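Local coordinates for enoyl-CoA hydratase (Geobacillus kaustophilus, PDB 2PPY) that is an enoyl-CoA hydratase of the crotonase-like family, adding water to the double bond of enoyl-CoA thioesters in fatty acid beta-oxidation, at the interface of chains A and B and the interface of chains A and C. Numbering follows the deposited sequence. Chains: chain A/B/C, Enoyl-CoA hydratase.

Contact 1 joins chain A to chain B, and contact 2 joins chain A to chain C. The centres of their C-alpha atoms are about 14 Å apart. Both draw on helix 209-222 of chain A. A:Ala211, A:Val212 and A:Ile215 serve contact 1, and A:Leu217, further along, touches C:Glu236 in contact 2. The main element of contact 2 is helix 227-242, used by both chains. The A-B interface is not an exact two-fold, whereas the A-C interface is. The deposited assembly is a hexamer, so contact 1 probably lies within a trimer and contact 2 probably between trimers.

Contact 1: the interface of chains A and B. Residues chain A 208, 211-212, 215; chain B 140, 143-144, 167-168.
A:Ala211, A:Val212 and A:Ile215 lie on helix 209-222 and face B:Val140 in the 3-10 turn 139-142, B:Gly143 just after it with a positive phi of 81°, and the last turn of helix 160-169. A:Ile215 buries more surface than any other residue of this patch. Its CG1 is anti to its carbonyl carbon (chi1 -74°) and the chain is extended beyond it, which carries CD1 to the backbone of B:Asn167. CD1 lies 3.2 Å from the carbonyl O of B:Asn167, a tight fit. The other branch, CG2, packs 3.4 Å from B:Asn167 CB. CG2 also meets the CG2 methyl of B:Ile168 at 3.8 Å. B:Val140 fills the middle of the patch. Its CG2 methyl touches both A:Ala211 CB and A:Val212 CG2, while its CB faces the tip of A:Ile215. A:Val212 CG2 also approaches the carbonyl O of B:Ile168, at 3.8 Å. Just before the helix, A:Ala208 CB rests against the CA of B:Gly143, also at 3.8 Å. A:Ala211 CB lies against the carbonyl group of the same glycine. A water makes a polar link. A:Ala208 N donates to water 1 at 3.1 Å, nearly straight at 172°, and water 1 is 2.8 Å from B:Val140 O. Elsewhere methyl groups pack on carbons and on backbone carbonyls. The patch helps hold chains A and B together, probably as trimer neighbours. The 3-10 turn borders the active-site region in this family, so the contact may also steady it.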
ATOM      1  N   ALA A 208      14.834 -22.365 -19.303  1.00 30.36           N
ATOM      2  CA  ALA A 208      13.412 -22.148 -19.532  1.00 24.18           C
ATOM      3  C   ALA A 208      13.172 -20.648 -19.416  1.00 28.66           C
ATOM      4  O   ALA A 208      12.717 -20.154 -18.382  1.00 30.06           O
ATOM      5  CB  ALA A 208      12.593 -22.903 -18.493  1.00 26.88           C
ATOM      6  N   ALA A 211      10.010 -19.169 -17.976  1.00 22.25           N
ATOM      7  CA  ALA A 211       9.972 -19.239 -16.523  1.00 21.57           C
ATOM      8  C   ALA A 211      10.831 -18.108 -15.975  1.00 20.49           C
ATOM      9  O   ALA A 211      10.433 -17.405 -15.048  1.00 25.15           O
ATOM     10  CB  ALA A 211      10.508 -20.587 -16.044  1.00 13.65           C
ATOM     11  N   VAL A 212      12.010 -17.936 -16.560  1.00 17.42           N
ATOM     12  CA  VAL A 212      12.920 -16.882 -16.133  1.00 15.37           C
ATOM     13  C   VAL A 212      12.217 -15.536 -16.227  1.00 19.62           C
ATOM     14  O   VAL A 212      12.250 -14.733 -15.295  1.00 19.15           O
ATOM     15  CB  VAL A 212      14.182 -16.837 -17.021  1.00 15.23           C
ATOM     16  CG1 VAL A 212      14.933 -15.532 -16.797  1.00 17.52           C
ATOM     17  CG2 VAL A 212      15.088 -18.024 -16.694  1.00 18.69           C
ATOM     18  N   ILE A 215       9.365 -15.065 -13.757  1.00 22.44           N
ATOM     19  CA  ILE A 215       9.919 -14.931 -12.407  1.00 20.05           C
ATOM     20  C   ILE A 215      10.331 -13.475 -12.171  1.00 20.57           C
ATOM     21  O   ILE A 215      10.046 -12.895 -11.118  1.00 17.03           O
ATOM     22  CB  ILE A 215      11.171 -15.822 -12.208  1.00 17.37           C
ATOM     23  CG1 ILE A 215      10.759 -17.290 -12.090  1.00 18.45           C
ATOM     24  CG2 ILE A 215      11.935 -15.383 -10.962  1.00 15.72           C
ATOM     25  CD1 ILE A 215      11.938 -18.251 -12.057  1.00 20.10           C
TER
ATOM     26  N   VAL B 140      12.775 -23.214 -11.491  1.00 21.98           N
ATOM     27  CA  VAL B 140      13.062 -22.801 -12.857  1.00 22.45           C
ATOM     28  C   VAL B 140      13.633 -23.925 -13.724  1.00 24.34           C
ATOM     29  O   VAL B 140      13.479 -23.906 -14.942  1.00 23.56           O
ATOM     30  CB  VAL B 140      14.028 -21.586 -12.891  1.00 19.01           C
ATOM     31  CG1 VAL B 140      15.410 -21.994 -12.404  1.00 19.94           C
ATOM     32  CG2 VAL B 140      14.100 -21.020 -14.304  1.00 19.34           C
ATOM     33  N   GLY B 143      10.826 -25.569 -15.706  1.00 21.12           N
ATOM     34  CA  GLY B 143       9.966 -24.758 -16.549  1.00 23.95           C
ATOM     35  C   GLY B 143       8.857 -24.052 -15.793  1.00 20.34           C
ATOM     36  O   GLY B 143       7.923 -23.542 -16.404  1.00 23.29           O
ATOM     37  N   VAL B 144       8.954 -24.030 -14.466  1.00 21.98           N
ATOM     38  CA  VAL B 144       7.963 -23.359 -13.625  1.00 22.47           C
ATOM     39  C   VAL B 144       8.685 -22.494 -12.590  1.00 24.34           C
ATOM     40  O   VAL B 144       9.914 -22.451 -12.563  1.00 25.54           O
ATOM     41  CB  VAL B 144       7.056 -24.373 -12.887  1.00 22.02           C
ATOM     42  CG1 VAL B 144       6.286 -25.205 -13.896  1.00 21.99           C
ATOM     43  CG2 VAL B 144       7.898 -25.268 -11.984  1.00 19.96           C
ATOM     44  N   ASN B 167      16.132 -17.068  -7.881  1.00 19.35           N
ATOM     45  CA  ASN B 167      14.967 -17.636  -8.546  1.00 19.75           C
ATOM     46  C   ASN B 167      15.176 -17.928 -10.031  1.00 28.39           C
ATOM     47  O   ASN B 167      14.707 -18.951 -10.528  1.00 31.11           O
ATOM     48  CB  ASN B 167      13.753 -16.710  -8.368  1.00 20.13           C
ATOM     49  CG  ASN B 167      12.988 -16.979  -7.074  1.00 18.74           C
ATOM     50  OD1 ASN B 167      12.027 -17.746  -7.058  1.00 20.43           O
ATOM     51  ND2 ASN B 167      13.424 -16.354  -5.982  1.00 16.06           N
ATOM     52  N   ILE B 168      15.881 -17.050 -10.742  1.00 20.89           N
ATOM     53  CA  ILE B 168      16.084 -17.270 -12.170  1.00 21.89           C
ATOM     54  C   ILE B 168      17.169 -18.287 -12.521  1.00 21.22           C
ATOM     55  O   ILE B 168      17.099 -18.926 -13.569  1.00 24.00           O
ATOM     56  CB  ILE B 168      16.391 -15.951 -12.919  1.00 17.78           C
ATOM     57  CG1 ILE B 168      17.735 -15.386 -12.471  1.00 18.06           C
ATOM     58  CG2 ILE B 168      15.268 -14.958 -12.690  1.00 14.88           C
ATOM     59  CD1 ILE B 168      18.162 -14.163 -13.254  1.00 18.17           C
TER
HETATM   60  O   HOH W   1      15.639 -23.693 -16.675  1.00 28.78           O

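Contact 2: the interface of chains A and C. Residues chain A 217, 225, 233, 236-237, 240; chain C 229, 232-233, 236.
The side chains of A:Tyr233 and C:Tyr233 slide past each other in opposite directions across the two-fold, and the A:Tyr233 ring is touched on both faces by its own chain. The CE methyl of selenomethionine A:Met225 sits 3.4 Å above one face, toward the rim. A:Leu237 CD1 lies over the opposite face, also toward the rim. A:Leu217 O and water 3 lie in plane at the edge; the hydroxyl's bond to A:Leu217 O is weak. Water 2 lies in plane at the edge of the C:Tyr233 ring. A:Tyr233 CD1 rests 3.7 Å from C:Tyr233 CA. C:Tyr233 CE1 meets A:Glu236 CG at 3.6 Å. C:Glu236 bends at chi2 (-51°), and its carboxylate stands 78° to the A:Tyr233 ring. Its CG lies near CE1 of that ring, the twin of the C:Tyr233 to A:Glu236 contact, and its CD packs 3.4 Å from A:Leu237 CD2. Its OE2 is 2.8 Å from water 3, which is 2.6 Å from A:Tyr233 OH. Water 2 repeats this bridge between C:Tyr233 OH and A:Glu236 OE2. An alanine in place of C:Glu236 would probably leave water 3 without its carboxylate partner and open a gap beside A:Leu237. A:Met225 CE also packs against C:Val229. The contact is built mainly from the two copies of helix 227-242, with helix 209-222 and the loop carrying A:Met225 flanking it in chain A.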
ATOM      1  N   LEU A 217       9.198 -10.851 -13.664  1.00 12.64           N
ATOM      2  CA  LEU A 217       8.003 -10.022 -13.569  1.00 13.08           C
ATOM      3  C   LEU A 217       7.359 -10.176 -12.191  1.00 17.14           C
ATOM      4  O   LEU A 217       6.926  -9.202 -11.575  1.00 15.63           O
ATOM      5  CB  LEU A 217       6.985 -10.421 -14.642  1.00 12.07           C
ATOM      6  CG  LEU A 217       7.331 -10.116 -16.103  1.00 14.78           C
ATOM      7  CD1 LEU A 217       6.254 -10.693 -17.005  1.00 11.23           C
ATOM      8  CD2 LEU A 217       7.455  -8.607 -16.299  1.00 11.33           C
HETATM    9  N   MSE A 225       3.279  -4.887  -4.163  1.00 12.53           N
HETATM   10  CA  MSE A 225       1.964  -5.298  -3.667  1.00 13.86           C
HETATM   11  C   MSE A 225       1.979  -5.901  -2.264  1.00 12.55           C
HETATM   12  O   MSE A 225       3.016  -6.349  -1.776  1.00 16.03           O
HETATM   13  CB  MSE A 225       1.354  -6.345  -4.613  1.00 13.09           C
HETATM   14  CG  MSE A 225       1.580  -6.111  -6.104  1.00 15.17           C
HETATM   15 SE   MSE A 225       1.094  -7.693  -7.140  1.00 29.55          SE
HETATM   16  CE  MSE A 225       1.301  -7.009  -8.936  1.00 16.28           C
ATOM     17  N   TYR A 233      -0.686 -12.600  -7.849  1.00 16.09           N
ATOM     18  CA  TYR A 233      -0.040 -12.169  -9.089  1.00 16.07           C
ATOM     19  C   TYR A 233       0.953 -13.253  -9.507  1.00 16.03           C
ATOM     20  O   TYR A 233       1.075 -13.598 -10.685  1.00 14.93           O
ATOM     21  CB  TYR A 233       0.673 -10.831  -8.848  1.00 12.50           C
ATOM     22  CG  TYR A 233       1.540 -10.323  -9.983  1.00 14.06           C
ATOM     23  CD1 TYR A 233       1.001 -10.046 -11.242  1.00 20.42           C
ATOM     24  CD2 TYR A 233       2.897 -10.077  -9.781  1.00 14.02           C
ATOM     25  CE1 TYR A 233       1.797  -9.531 -12.270  1.00  9.21           C
ATOM     26  CE2 TYR A 233       3.695  -9.567 -10.793  1.00 12.76           C
ATOM     27  CZ  TYR A 233       3.142  -9.295 -12.032  1.00 16.95           C
ATOM     28  OH  TYR A 233       3.946  -8.784 -13.025  1.00 18.01           O
ATOM     29  N   GLU A 236      -0.851 -16.251 -11.038  1.00 20.70           N
ATOM     30  CA  GLU A 236      -1.311 -16.117 -12.414  1.00 19.43           C
ATOM     31  C   GLU A 236      -0.133 -16.321 -13.357  1.00 23.14           C
ATOM     32  O   GLU A 236      -0.281 -16.901 -14.436  1.00 17.85           O
ATOM     33  CB  GLU A 236      -1.938 -14.739 -12.648  1.00 25.84           C
ATOM     34  CG  GLU A 236      -3.201 -14.482 -11.839  1.00 28.71           C
ATOM     35  CD  GLU A 236      -4.166 -15.666 -11.856  1.00 37.50           C
ATOM     36  OE1 GLU A 236      -4.474 -16.185 -12.953  1.00 30.22           O
ATOM     37  OE2 GLU A 236      -4.619 -16.073 -10.764  1.00 35.79           O
ATOM     38  N   LEU A 237       1.038 -15.840 -12.947  1.00 18.96           N
ATOM     39  CA  LEU A 237       2.242 -16.002 -13.747  1.00 22.70           C
ATOM     40  C   LEU A 237       2.575 -17.491 -13.797  1.00 26.17           C
ATOM     41  O   LEU A 237       3.029 -18.003 -14.825  1.00 24.89           O
ATOM     42  CB  LEU A 237       3.400 -15.214 -13.135  1.00 17.98           C
ATOM     43  CG  LEU A 237       3.349 -13.698 -13.357  1.00 23.11           C
ATOM     44  CD1 LEU A 237       4.162 -12.987 -12.292  1.00 23.86           C
ATOM     45  CD2 LEU A 237       3.861 -13.363 -14.756  1.00 19.55           C
ATOM     46  N   LEU A 240       0.310 -19.335 -16.231  1.00 25.67           N
ATOM     47  CA  LEU A 240       0.809 -19.230 -17.597  1.00 26.60           C
ATOM     48  C   LEU A 240       1.916 -20.252 -17.840  1.00 27.75           C
ATOM     49  O   LEU A 240       2.009 -20.833 -18.921  1.00 25.94           O
ATOM     50  CB  LEU A 240       1.330 -17.814 -17.859  1.00 21.23           C
ATOM     51  CG  LEU A 240       0.224 -16.780 -18.074  1.00 15.64           C
ATOM     52  CD1 LEU A 240       0.736 -15.381 -17.806  1.00 18.04           C
ATOM     53  CD2 LEU A 240      -0.287 -16.910 -19.499  1.00 14.96           C
TER
ATOM     54  N   VAL C 229       0.770  -1.383 -10.693  1.00 12.96           N
ATOM     55  CA  VAL C 229       1.036  -2.821 -10.731  1.00 15.90           C
ATOM     56  C   VAL C 229      -0.266  -3.625 -10.783  1.00 13.59           C
ATOM     57  O   VAL C 229      -0.271  -4.787 -11.187  1.00 15.95           O
ATOM     58  CB  VAL C 229       1.912  -3.297  -9.544  1.00 15.01           C
ATOM     59  CG1 VAL C 229       3.332  -2.743  -9.706  1.00 13.43           C
ATOM     60  CG2 VAL C 229       1.312  -2.864  -8.230  1.00  9.70           C
ATOM     61  N   ARG C 232      -0.702  -4.717 -14.116  1.00  8.95           N
ATOM     62  CA  ARG C 232       0.201  -5.791 -14.519  1.00 16.20           C
ATOM     63  C   ARG C 232      -0.537  -7.091 -14.195  1.00 16.96           C
ATOM     64  O   ARG C 232      -0.520  -8.039 -14.981  1.00 19.57           O
ATOM     65  CB  ARG C 232       1.512  -5.744 -13.721  1.00 16.14           C
ATOM     66  CG  ARG C 232       2.357  -4.485 -13.906  1.00 17.09           C
ATOM     67  CD  ARG C 232       3.043  -4.438 -15.274  1.00 12.39           C
ATOM     68  NE  ARG C 232       2.134  -4.059 -16.351  1.00 14.66           N
ATOM     69  CZ  ARG C 232       1.529  -2.878 -16.433  1.00 17.23           C
ATOM     70  NH1 ARG C 232       0.714  -2.614 -17.449  1.00 17.21           N
ATOM     71  NH2 ARG C 232       1.736  -1.957 -15.495  1.00 15.12           N
ATOM     72  N   TYR C 233      -1.178  -7.119 -13.028  1.00 14.79           N
ATOM     73  CA  TYR C 233      -1.943  -8.283 -12.575  1.00 19.37           C
ATOM     74  C   TYR C 233      -3.073  -8.546 -13.576  1.00 17.86           C
ATOM     75  O   TYR C 233      -3.321  -9.687 -13.976  1.00 14.90           O
ATOM     76  CB  TYR C 233      -2.517  -8.012 -11.183  1.00 16.38           C
ATOM     77  CG  TYR C 233      -3.422  -9.100 -10.639  1.00 19.90           C
ATOM     78  CD1 TYR C 233      -2.979 -10.420 -10.528  1.00 17.78           C
ATOM     79  CD2 TYR C 233      -4.711  -8.799 -10.191  1.00 17.53           C
ATOM     80  CE1 TYR C 233      -3.794 -11.408  -9.981  1.00 16.08           C
ATOM     81  CE2 TYR C 233      -5.532  -9.781  -9.644  1.00 14.34           C
ATOM     82  CZ  TYR C 233      -5.067 -11.080  -9.540  1.00 17.51           C
ATOM     83  OH  TYR C 233      -5.873 -12.044  -8.981  1.00 20.95           O
ATOM     84  N   GLU C 236      -1.663 -10.197 -16.768  1.00 18.46           N
ATOM     85  CA  GLU C 236      -1.344 -11.619 -16.758  1.00 19.69           C
ATOM     86  C   GLU C 236      -2.627 -12.439 -16.872  1.00 20.08           C
ATOM     87  O   GLU C 236      -2.642 -13.494 -17.510  1.00 18.02           O
ATOM     88  CB  GLU C 236      -0.589 -11.997 -15.482  1.00 22.82           C
ATOM     89  CG  GLU C 236       0.769 -11.320 -15.331  1.00 29.01           C
ATOM     90  CD  GLU C 236       1.641 -11.469 -16.571  1.00 32.80           C
ATOM     91  OE1 GLU C 236       1.731 -12.592 -17.111  1.00 27.41           O
ATOM     92  OE2 GLU C 236       2.245 -10.463 -16.998  1.00 29.09           O
TER
HETATM   93  O   HOH W   2      -5.548 -14.591  -8.595  1.00 10.91           O
HETATM   94  O   HOH W   3       3.427  -8.433 -15.548  1.00 13.69           O